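Local coordinates for protein putative ketosteroid isomerase (Parabacteroides distasonis ATCC 8503, PDB 3KE7) that is of undemonstrated function but has an NTF2-like fold, binds bicine in a pocket in this crystal, and is probably a ketosteroid isomerase-like protein, at residues B[24-29]-B[33-38]; B[112-115]-B[119-122]. One frame throughout, in Å; residues are numbered along the deposited sequence.

Contact 1: residues B[24-29]-B[33-38]; sequences KEALAS and MAFVEL
Two helices joined by a short turn, 15-28 and 34-38, meet where Ala26 of the first faces Ala34 and Phe35 of the second. The short helical segments run at 144° to each other, with axes 9.4 Å apart at closest approach. The methyl of Ala26 sits over one face of the Phe35 ring: CB lies 3.5 Å from the ring centroid, a CH-pi contact displaced a little toward the CE1 and CZ rim. Leu27 comes to the same ring from its edge, its CD2 3.8 Å from Phe35 CE2. With CG set beside the backbone N (chi1 -75°), Leu27 brings this branch back to the ring although its CB starts away from helix 34-38. Nearer the turn, Ser29 CB packs 3.6 Å from the methyl CB of Ala34, while Ser29 OG accepts a hydrogen bond from Asp31 N within the turn. At the far end Leu38 CD2 touches Ala26 CB at 4.0 Å. Beyond the pair, Leu27 packs on Phe75 and Trp127, and Phe35 on Ile122. These are two consecutive helices, nearly antiparallel, packed on the curved sheet of the NTF2-like alpha+beta cone, with Phe35 close to the bound bicine.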
loop_
_atom_site.group_PDB
_atom_site.type_symbol
_atom_site.label_atom_id
_atom_site.label_comp_id
_atom_site.label_asym_id
_atom_site.label_seq_id
_atom_site.Cartn_x
_atom_site.Cartn_y
_atom_site.Cartn_z
ATOM N N LYS B 24 2.590 1.559 16.097
ATOM C CA LYS B 24 3.090 2.597 17.029
ATOM C C LYS B 24 4.296 2.119 17.858
ATOM O O LYS B 24 5.254 2.868 18.061
ATOM C CB LYS B 24 1.985 3.036 17.980
ATOM C CG LYS B 24 0.882 3.892 17.345
ATOM C CD LYS B 24 -0.093 4.390 18.373
ATOM C CE LYS B 24 -1.167 5.251 17.698
ATOM N NZ LYS B 24 -2.256 5.659 18.673
ATOM N N GLU B 25 4.247 0.867 18.296
ATOM C CA GLU B 25 5.354 0.247 19.056
ATOM C C GLU B 25 6.623 0.200 18.206
ATOM O O GLU B 25 7.693 0.506 18.674
ATOM C CB GLU B 25 4.961 -1.144 19.516
ATOM C CG GLU B 25 6.083 -1.838 20.268
ATOM C CD GLU B 25 5.713 -3.196 20.771
ATOM O OE1 GLU B 25 5.022 -3.947 20.045
ATOM O OE2 GLU B 25 6.137 -3.520 21.909
ATOM N N ALA B 26 6.504 -0.212 16.946
ATOM C CA ALA B 26 7.659 -0.320 16.077
ATOM C C ALA B 26 8.228 1.078 15.785
ATOM O O ALA B 26 9.430 1.278 15.688
ATOM C CB ALA B 26 7.258 -1.025 14.768
ATOM N N LEU B 27 7.339 2.039 15.545
ATOM C CA LEU B 27 7.789 3.389 15.273
ATOM C C LEU B 27 8.598 4.003 16.386
ATOM O O LEU B 27 9.558 4.753 16.121
ATOM C CB LEU B 27 6.586 4.313 14.974
ATOM C CG LEU B 27 5.988 4.086 13.574
ATOM C CD1 LEU B 27 4.639 4.699 13.493
ATOM C CD2 LEU B 27 6.942 4.637 12.547
ATOM N N ALA B 28 8.142 3.780 17.619
ATOM C CA ALA B 28 8.768 4.345 18.810
ATOM C C ALA B 28 9.797 3.415 19.448
ATOM O O ALA B 28 10.389 3.789 20.465
ATOM C CB ALA B 28 7.687 4.686 19.804
ATOM N N SER B 29 10.060 2.250 18.853
ATOM C CA SER B 29 10.975 1.265 19.457
ATOM C C SER B 29 12.391 1.785 19.548
ATOM O O SER B 29 12.868 2.468 18.647
ATOM C CB SER B 29 11.005 -0.023 18.642
ATOM O OG SER B 29 11.875 -0.993 19.224
HETATM N N MSE B 33 15.986 -2.221 14.452
HETATM C CA MSE B 33 15.555 -3.294 13.573
HETATM C C MSE B 33 14.131 -3.742 13.855
HETATM O O MSE B 33 13.709 -4.758 13.295
HETATM C CB MSE B 33 16.469 -4.519 13.692
HETATM C CG MSE B 33 17.941 -4.235 13.471
HETATM SE SE MSE B 33 18.376 -3.289 11.822
HETATM C CE MSE B 33 18.293 -4.863 10.658
ATOM N N ALA B 34 13.393 -3.001 14.680
ATOM C CA ALA B 34 11.976 -3.361 15.024
ATOM C C ALA B 34 11.124 -3.713 13.815
ATOM O O ALA B 34 10.466 -4.758 13.817
ATOM C CB ALA B 34 11.289 -2.244 15.820
ATOM N N PHE B 35 11.136 -2.864 12.789
ATOM C CA PHE B 35 10.333 -3.158 11.608
ATOM C C PHE B 35 10.811 -4.357 10.828
ATOM O O PHE B 35 9.979 -5.023 10.188
ATOM C CB PHE B 35 10.204 -1.933 10.692
ATOM C CG PHE B 35 9.099 -0.990 11.080
ATOM C CD1 PHE B 35 7.764 -1.383 11.024
ATOM C CD2 PHE B 35 9.394 0.299 11.500
ATOM C CE1 PHE B 35 6.736 -0.511 11.379
ATOM C CE2 PHE B 35 8.396 1.173 11.865
ATOM C CZ PHE B 35 7.062 0.802 11.765
ATOM N N VAL B 36 12.095 -4.697 10.889
ATOM C CA VAL B 36 12.586 -5.882 10.221
ATOM C C VAL B 36 12.076 -7.127 10.956
ATOM O O VAL B 36 11.588 -8.071 10.348
ATOM C CB VAL B 36 14.116 -5.887 10.145
ATOM C CG1 VAL B 36 14.641 -7.196 9.485
ATOM C CG2 VAL B 36 14.614 -4.649 9.376
ATOM N N GLU B 37 12.118 -7.068 12.280
ATOM C CA GLU B 37 11.578 -8.156 13.094
ATOM C C GLU B 37 10.071 -8.372 12.894
ATOM O O GLU B 37 9.596 -9.530 12.920
ATOM C CB GLU B 37 11.881 -7.884 14.555
ATOM C CG GLU B 37 13.400 -7.776 14.835
ATOM N N LEU B 38 9.346 -7.302 12.612
ATOM C CA LEU B 38 7.923 -7.355 12.436
ATOM C C LEU B 38 7.531 -7.745 11.009
ATOM O O LEU B 38 6.362 -8.009 10.732
ATOM C CB LEU B 38 7.337 -5.988 12.757
ATOM C CG LEU B 38 5.842 -5.752 12.817
ATOM C CD1 LEU B 38 5.143 -6.791 13.645
ATOM C CD2 LEU B 38 5.559 -4.368 13.353
#

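Contact 2: residues B[112-115]-B[119-122]; sequences YRRN and QWKI
Across the antiparallel hairpin of strands 102-114 and 120-129, Arg113 and Lys121 form the hydrogen-bonded pair: Arg113 N gives to Lys121 O at 2.8 Å, and Lys121 N returns a bond to Arg113 O at 2.9 Å. Toward the turn, Asn115 N donates to Gln119 O almost straight (174°). The Asn115 side chain adds two more bonds. Its CG stands between the backbone N and the carbonyl carbon (chi1 71°), which brings OD1 within 2.8 Å of Gln119 N, the donor sitting well above the carbonyl plane, while ND2 reaches Gln119 OE1 at 3.2 Å, with that oxygen in the Asn115 amide plane.

The packing lies on the face that carries Tyr112, Arg114, Trp120 and Ile122. Arg114 CB lies over the centre of the Trp120 six-membered ring, 3.5 Å from its centroid, and the two side chains run side by side the same way. Ile122 CG1 sits 3.6 Å from the centroid of the Tyr112 ring, over its face. Trp120 NE1 hydrogen-bonds to Glu13 OE2, and Tyr112 OH to Glu23 OE1. A serine in place of Trp120 would probably leave Arg114 CB without its aromatic floor and Glu13 without its indole donor. The chemistry thus divides the hairpin end: five hydrogen bonds fix the strand register and tie off the turn, while aliphatic-on-aromatic contacts build the face on which Tyr112 and Trp120 meet helix 15-28 and Ile122 meets helix 34-38.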
loop_
_atom_site.group_PDB
_atom_site.type_symbol
_atom_site.label_atom_id
_atom_site.label_comp_id
_atom_site.label_asym_id
_atom_site.label_seq_id
_atom_site.Cartn_x
_atom_site.Cartn_y
_atom_site.Cartn_z
ATOM N N TYR B 112 -0.372 -6.091 6.794
ATOM C CA TYR B 112 -0.040 -7.138 7.740
ATOM C C TYR B 112 -0.802 -8.408 7.383
ATOM O O TYR B 112 -1.965 -8.346 6.930
ATOM C CB TYR B 112 -0.474 -6.748 9.169
ATOM C CG TYR B 112 0.379 -5.725 9.903
ATOM C CD1 TYR B 112 0.318 -4.389 9.596
ATOM C CD2 TYR B 112 1.194 -6.119 10.954
ATOM C CE1 TYR B 112 1.005 -3.445 10.322
ATOM C CE2 TYR B 112 1.933 -5.198 11.666
ATOM C CZ TYR B 112 1.836 -3.856 11.342
ATOM O OH TYR B 112 2.549 -2.915 12.090
ATOM N N ARG B 113 -0.146 -9.548 7.543
ATOM C CA ARG B 113 -0.710 -10.839 7.285
ATOM C C ARG B 113 -0.586 -11.679 8.526
ATOM O O ARG B 113 0.490 -11.726 9.125
ATOM C CB ARG B 113 -0.004 -11.537 6.099
ATOM C CG ARG B 113 -0.552 -12.970 5.774
ATOM C CD ARG B 113 0.140 -13.623 4.585
ATOM N NE ARG B 113 1.555 -13.744 4.863
ATOM C CZ ARG B 113 2.553 -13.596 3.970
ATOM N NH1 ARG B 113 2.318 -13.337 2.678
ATOM N NH2 ARG B 113 3.817 -13.678 4.383
ATOM N N ARG B 114 -1.680 -12.332 8.901
ATOM C CA ARG B 114 -1.692 -13.192 10.060
ATOM C C ARG B 114 -1.142 -14.542 9.629
ATOM O O ARG B 114 -1.689 -15.157 8.715
ATOM C CB ARG B 114 -3.119 -13.328 10.605
ATOM C CG ARG B 114 -3.170 -14.150 11.931
ATOM C CD ARG B 114 -4.582 -14.171 12.506
ATOM N NE ARG B 114 -5.486 -14.736 11.526
ATOM C CZ ARG B 114 -6.744 -14.343 11.315
ATOM N NH1 ARG B 114 -7.313 -13.377 12.056
ATOM N NH2 ARG B 114 -7.437 -14.920 10.342
ATOM N N ASN B 115 -0.055 -14.964 10.258
ATOM C CA ASN B 115 0.548 -16.258 9.985
ATOM C C ASN B 115 -0.190 -17.345 10.778
ATOM O O ASN B 115 -1.011 -17.026 11.633
ATOM C CB ASN B 115 2.094 -16.257 10.187
ATOM C CG ASN B 115 2.589 -16.165 11.689
ATOM O OD1 ASN B 115 1.878 -16.517 12.654
ATOM N ND2 ASN B 115 3.900 -15.769 11.847
ATOM N N GLN B 119 0.618 -14.746 14.486
ATOM C CA GLN B 119 1.431 -13.550 14.551
ATOM C C GLN B 119 1.100 -12.756 13.307
ATOM O O GLN B 119 0.957 -13.335 12.249
ATOM C CB GLN B 119 2.901 -13.850 14.541
ATOM C CG GLN B 119 3.421 -14.639 15.716
ATOM C CD GLN B 119 4.895 -14.836 15.586
ATOM O OE1 GLN B 119 5.374 -15.447 14.616
ATOM N NE2 GLN B 119 5.648 -14.282 16.527
ATOM N N TRP B 120 0.913 -11.470 13.484
ATOM C CA TRP B 120 0.698 -10.551 12.368
ATOM C C TRP B 120 2.041 -9.972 11.929
ATOM O O TRP B 120 2.777 -9.393 12.764
ATOM C CB TRP B 120 -0.207 -9.424 12.770
ATOM C CG TRP B 120 -1.569 -9.875 13.028
ATOM C CD1 TRP B 120 -2.039 -10.420 14.204
ATOM C CD2 TRP B 120 -2.685 -9.872 12.118
ATOM N NE1 TRP B 120 -3.374 -10.712 14.085
ATOM C CE2 TRP B 120 -3.797 -10.382 12.823
ATOM C CE3 TRP B 120 -2.852 -9.518 10.779
ATOM C CZ2 TRP B 120 -5.051 -10.524 12.235
ATOM C CZ3 TRP B 120 -4.090 -9.616 10.225
ATOM C CH2 TRP B 120 -5.177 -10.134 10.936
ATOM N N LYS B 121 2.398 -10.201 10.664
ATOM C CA LYS B 121 3.656 -9.740 10.133
ATOM C C LYS B 121 3.426 -8.838 8.936
ATOM O O LYS B 121 2.522 -9.066 8.144
ATOM C CB LYS B 121 4.466 -10.927 9.692
ATOM C CG LYS B 121 4.674 -12.013 10.725
ATOM C CD LYS B 121 5.483 -11.561 11.862
ATOM C CE LYS B 121 6.899 -11.437 11.564
ATOM N NZ LYS B 121 7.620 -11.756 12.890
ATOM N N ILE B 122 4.314 -7.851 8.783
ATOM C CA ILE B 122 4.245 -6.927 7.675
ATOM C C ILE B 122 4.765 -7.618 6.388
ATOM O O ILE B 122 5.874 -8.154 6.340
ATOM C CB ILE B 122 5.058 -5.646 7.953
ATOM C CG1 ILE B 122 4.420 -4.878 9.107
ATOM C CG2 ILE B 122 5.142 -4.752 6.701
ATOM C CD1 ILE B 122 5.280 -3.708 9.604
#

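How the contacts relate
Contacts 1 and 2 lie about 14 Å apart, centre to centre, and follow one another along the chain, yet they touch. At the end of contact 1, Leu38 O probably accepts a hydrogen bond from Ile122 N of contact 2 (2.8 Å), and Glu37 O probably accepts another from Lys121 NZ at 3.0 Å. Leu38 CD2 also packs 3.6 Å from Tyr112 OH. Helix 15-28 is shared: residues 24-29 serve contact 1, while Ile19 earlier in the same helix packs on Tyr112 and Trp120. Contact 1 lies nearer the pocket, its Phe35 side chain about 4 Å from bicine, against about 10 Å for that of Ile122.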